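Local coordinates for probable tautomerase HP_0924 (Helicobacter pylori, PDB 3M21), which is a probable tautomerase of the MIF clan, a short chain with a beta-alpha-beta core that assembles into a hexamer, at residues 28-31 with 35-38; 51-54 with 59-62. All blocks are in the same frame, centred on the assembly; numbering follows the deposited sequence.

Contact 1: 28-31 with 35-38; sequences DLMV and NKNK
Two backbone amides of the turn, Asn35 N and Lys36 N, reach back to carbonyls in the final turns of helix 16-34, both in weak hydrogen bonds. Asn35 N lies 2.9 Å from Val31 O, but at an N-H...O angle of only 122°; Lys36 N meets Met30 O at 3.5 Å along a straighter line (160°). Asn35 CA lies 3.0 Å from Val31 O, in a CA-H...O contact. Farther out, a long salt bridge joins Asp28 OD1 to Lys38 NZ (3.5 Å). The Lys38 chain is extended until its last torsion, where a bend (chi4 -64°) turns the ammonium towards Asp28. On the way it crosses Val31 nearly at a right angle, with Val31 CG2 pressed tightly on Lys38 CG, 3.2 Å apart. On the buried side Met30 CE touches Lys36 CG (4.1 Å), and both side chains also pack on Pro1. Lys36 NZ itself leads away to a salt bridge with Glu10 of the second subunit. Asn35, the first residue to leave helical geometry, has positive phi: the helix ends at a residue in the left-handed region, where helix 16-34 turns towards strand 42-47 in the beta-alpha-beta unit of the tautomerase fold.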
# COMPACT_ATOMS: atom_id res chain seq x y z
N ASP F 28 5.24 12.80 15.54
CA ASP F 28 5.19 13.00 16.99
C ASP F 28 4.37 11.90 17.64
O ASP F 28 4.74 11.39 18.70
CB ASP F 28 4.59 14.37 17.34
CG ASP F 28 5.45 15.53 16.87
OD1 ASP F 28 6.69 15.38 16.82
OD2 ASP F 28 4.89 16.60 16.56
N LEU F 29 3.25 11.53 17.01
CA LEU F 29 2.39 10.48 17.54
C LEU F 29 3.17 9.18 17.76
O LEU F 29 3.02 8.53 18.80
CB LEU F 29 1.22 10.21 16.58
CG LEU F 29 0.25 9.09 17.01
CD1 LEU F 29 -0.51 9.55 18.25
CD2 LEU F 29 -0.73 8.76 15.89
N MET F 30 3.99 8.81 16.79
CA MET F 30 4.78 7.58 16.91
C MET F 30 5.82 7.68 18.03
O MET F 30 6.07 6.71 18.74
CB MET F 30 5.51 7.27 15.59
CG MET F 30 4.59 7.02 14.41
SD MET F 30 3.41 5.71 14.72
CE MET F 30 4.48 4.28 14.75
N VAL F 31 6.43 8.86 18.16
CA VAL F 31 7.44 9.07 19.20
C VAL F 31 6.78 9.05 20.58
O VAL F 31 7.32 8.48 21.53
CB VAL F 31 8.16 10.42 19.02
CG1 VAL F 31 9.21 10.61 20.11
CG2 VAL F 31 8.82 10.46 17.65
N ASN F 35 7.80 5.61 21.49
CA ASN F 35 9.17 6.12 21.61
C ASN F 35 9.99 5.72 20.38
O ASN F 35 11.21 5.55 20.47
CB ASN F 35 9.84 5.57 22.88
CG ASN F 35 9.17 6.05 24.15
OD1 ASN F 35 9.17 7.24 24.46
ND2 ASN F 35 8.58 5.12 24.90
N LYS F 36 9.32 5.56 19.25
CA LYS F 36 10.00 5.19 18.01
C LYS F 36 11.02 6.27 17.66
O LYS F 36 10.89 7.42 18.08
CB LYS F 36 8.98 5.06 16.87
CG LYS F 36 7.83 4.09 17.14
CD LYS F 36 8.09 2.68 16.62
CE LYS F 36 9.17 1.96 17.39
NZ LYS F 36 9.26 0.53 16.98
N ASN F 37 12.05 5.89 16.90
CA ASN F 37 13.08 6.85 16.50
C ASN F 37 12.54 7.79 15.43
O ASN F 37 12.12 7.36 14.36
CB ASN F 37 14.31 6.10 15.98
CG ASN F 37 15.44 7.04 15.57
OD1 ASN F 37 15.85 7.90 16.34
ND2 ASN F 37 15.94 6.86 14.35
N LYS F 38 12.56 9.09 15.73
CA LYS F 38 12.07 10.11 14.80
C LYS F 38 12.72 10.00 13.43
O LYS F 38 12.03 9.97 12.41
CB LYS F 38 12.32 11.51 15.36
CG LYS F 38 11.51 11.87 16.58
CD LYS F 38 11.78 13.29 17.04
CE LYS F 38 10.98 13.65 18.29
NZ LYS F 38 9.51 13.64 18.04

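Contact 2: 51-54 with 59-62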
# COMPACT_ATOMS: atom_id res chain seq x y z
N ASN F 51 -12.78 11.21 -7.79
CA ASN F 51 -13.43 10.19 -8.63
C ASN F 51 -12.76 8.82 -8.50
O ASN F 51 -13.26 7.82 -9.02
CB ASN F 51 -13.37 10.62 -10.11
CG ASN F 51 -14.24 11.84 -10.41
OD1 ASN F 51 -15.46 11.75 -10.43
ND2 ASN F 51 -13.60 12.98 -10.62
N ASN F 52 -11.62 8.79 -7.83
CA ASN F 52 -10.84 7.57 -7.65
C ASN F 52 -10.95 6.97 -6.25
O ASN F 52 -10.40 5.90 -5.97
CB ASN F 52 -9.38 7.88 -7.93
CG ASN F 52 -9.12 8.21 -9.40
OD1 ASN F 52 -9.83 9.01 -10.01
ND2 ASN F 52 -8.09 7.59 -9.96
N TYR F 53 -11.67 7.67 -5.38
CA TYR F 53 -11.84 7.24 -4.00
C TYR F 53 -13.31 6.93 -3.75
O TYR F 53 -14.18 7.72 -4.08
CB TYR F 53 -11.36 8.36 -3.08
CG TYR F 53 -11.12 7.98 -1.64
CD1 TYR F 53 -9.88 8.20 -1.04
CD2 TYR F 53 -12.16 7.46 -0.85
CE1 TYR F 53 -9.67 7.92 0.31
CE2 TYR F 53 -11.95 7.17 0.51
CZ TYR F 53 -10.71 7.41 1.08
OH TYR F 53 -10.48 7.13 2.40
N GLY F 54 -13.57 5.76 -3.17
CA GLY F 54 -14.94 5.39 -2.88
C GLY F 54 -15.13 5.02 -1.42
O GLY F 54 -14.19 4.56 -0.77
N SER F 59 -18.39 7.10 -5.22
CA SER F 59 -17.15 7.89 -5.32
C SER F 59 -17.30 9.14 -4.44
O SER F 59 -18.41 9.59 -4.19
CB SER F 59 -16.88 8.31 -6.78
OG SER F 59 -17.79 9.31 -7.21
N VAL F 60 -16.18 9.67 -3.96
CA VAL F 60 -16.22 10.87 -3.12
C VAL F 60 -16.76 12.07 -3.89
O VAL F 60 -17.35 12.98 -3.30
CB VAL F 60 -14.82 11.20 -2.53
CG1 VAL F 60 -14.84 12.56 -1.84
CG2 VAL F 60 -14.42 10.12 -1.52
N HIS F 61 -16.59 12.07 -5.21
CA HIS F 61 -17.09 13.17 -6.03
C HIS F 61 -18.61 13.22 -5.86
O HIS F 61 -19.20 14.29 -5.69
CB HIS F 61 -16.73 12.95 -7.51
CG HIS F 61 -17.35 13.95 -8.44
ND1 HIS F 61 -17.02 15.29 -8.43
CD2 HIS F 61 -18.28 13.81 -9.41
CE1 HIS F 61 -17.72 15.92 -9.35
NE2 HIS F 61 -18.49 15.05 -9.97
N HIS F 62 -19.21 12.04 -5.89
CA HIS F 62 -20.66 11.90 -5.76
C HIS F 62 -21.12 12.25 -4.35
O HIS F 62 -22.12 12.95 -4.17
CB HIS F 62 -21.07 10.47 -6.13
CG HIS F 62 -22.54 10.20 -5.99
ND1 HIS F 62 -23.11 9.79 -4.81
CD2 HIS F 62 -23.55 10.33 -6.88
CE1 HIS F 62 -24.42 9.67 -4.98
NE2 HIS F 62 -24.71 9.99 -6.22
O HOH W 1 -17.34 10.08 -9.78
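Gly54 and Ser59 face each other as a non-hydrogen-bonded antiparallel pair, CA to CA 4.1 Å, in a small beta-hairpin whose second strand passes directly into a helix. Ser59 is both the last residue of strand 58-59 and the N-cap of helix 60-63.

The direct hydrogen bond between the segments is of the backbone: Val60 N donates to Tyr53 O at 2.8 Å, and the C=O...N angle of 162° places the donor almost in line with the carbonyl. The same oxygen receives a second, weaker approach from the hydrogen of Ser59 CA, so strand end and first helical turn meet at one acceptor.

Apolar contact runs beside this bond. Tyr53 and Val60 approach at a slant, with Val60 CG2 3.6 Å from Tyr53 CD2, near the ring carbons closest to the backbone. The Tyr53 side chain also packs on Val8 and Val48, on Ile44 of the third subunit and on Pro1 of the second. Tyr53 and Gly54 also pair with an antiparallel strand of the third subunit, carrying the sheet across the interface, and Gln20 of that subunit accepts from Ser59 N.

At the outer side, Asn51 and His61 lie alongside each other, amide and imidazole planes 44° apart; Asn51 OD1 comes to 3.4 Å from His61 CB, while Asn51 ND2 is bound by Asp49.

Capping and solvent meet at Ser59. With chi1 at 72°, Ser59 OG sits where His62 N donates to it in a weak capping bond of 3.3 Å. A water bridges the two segments at this point, donating to Asn51 OD1 at 2.6 Å and lying 2.7 Å from Ser59 OG.

Overall arrangement
Contact 1 closes before contact 2 opens along the chain, and the two lie on opposite sides of its centre. Their centres are 33 Å apart and their nearest atoms about 17 Å, so they do not touch. Strand 42-47, which runs parallel to strand 2-7, links them: contact 1 belongs to the turn leading from helix 16-34 into it, and contact 2 to the hairpin and short helix that follow. One therefore lies at an end of the beta-alpha-beta core, the other in the C-terminal hairpin and helix. Both reach neighbouring copies, contact 1 the second subunit and contact 2 chiefly the third, consistent with a hexamer in which both ends of each small chain are used for assembly.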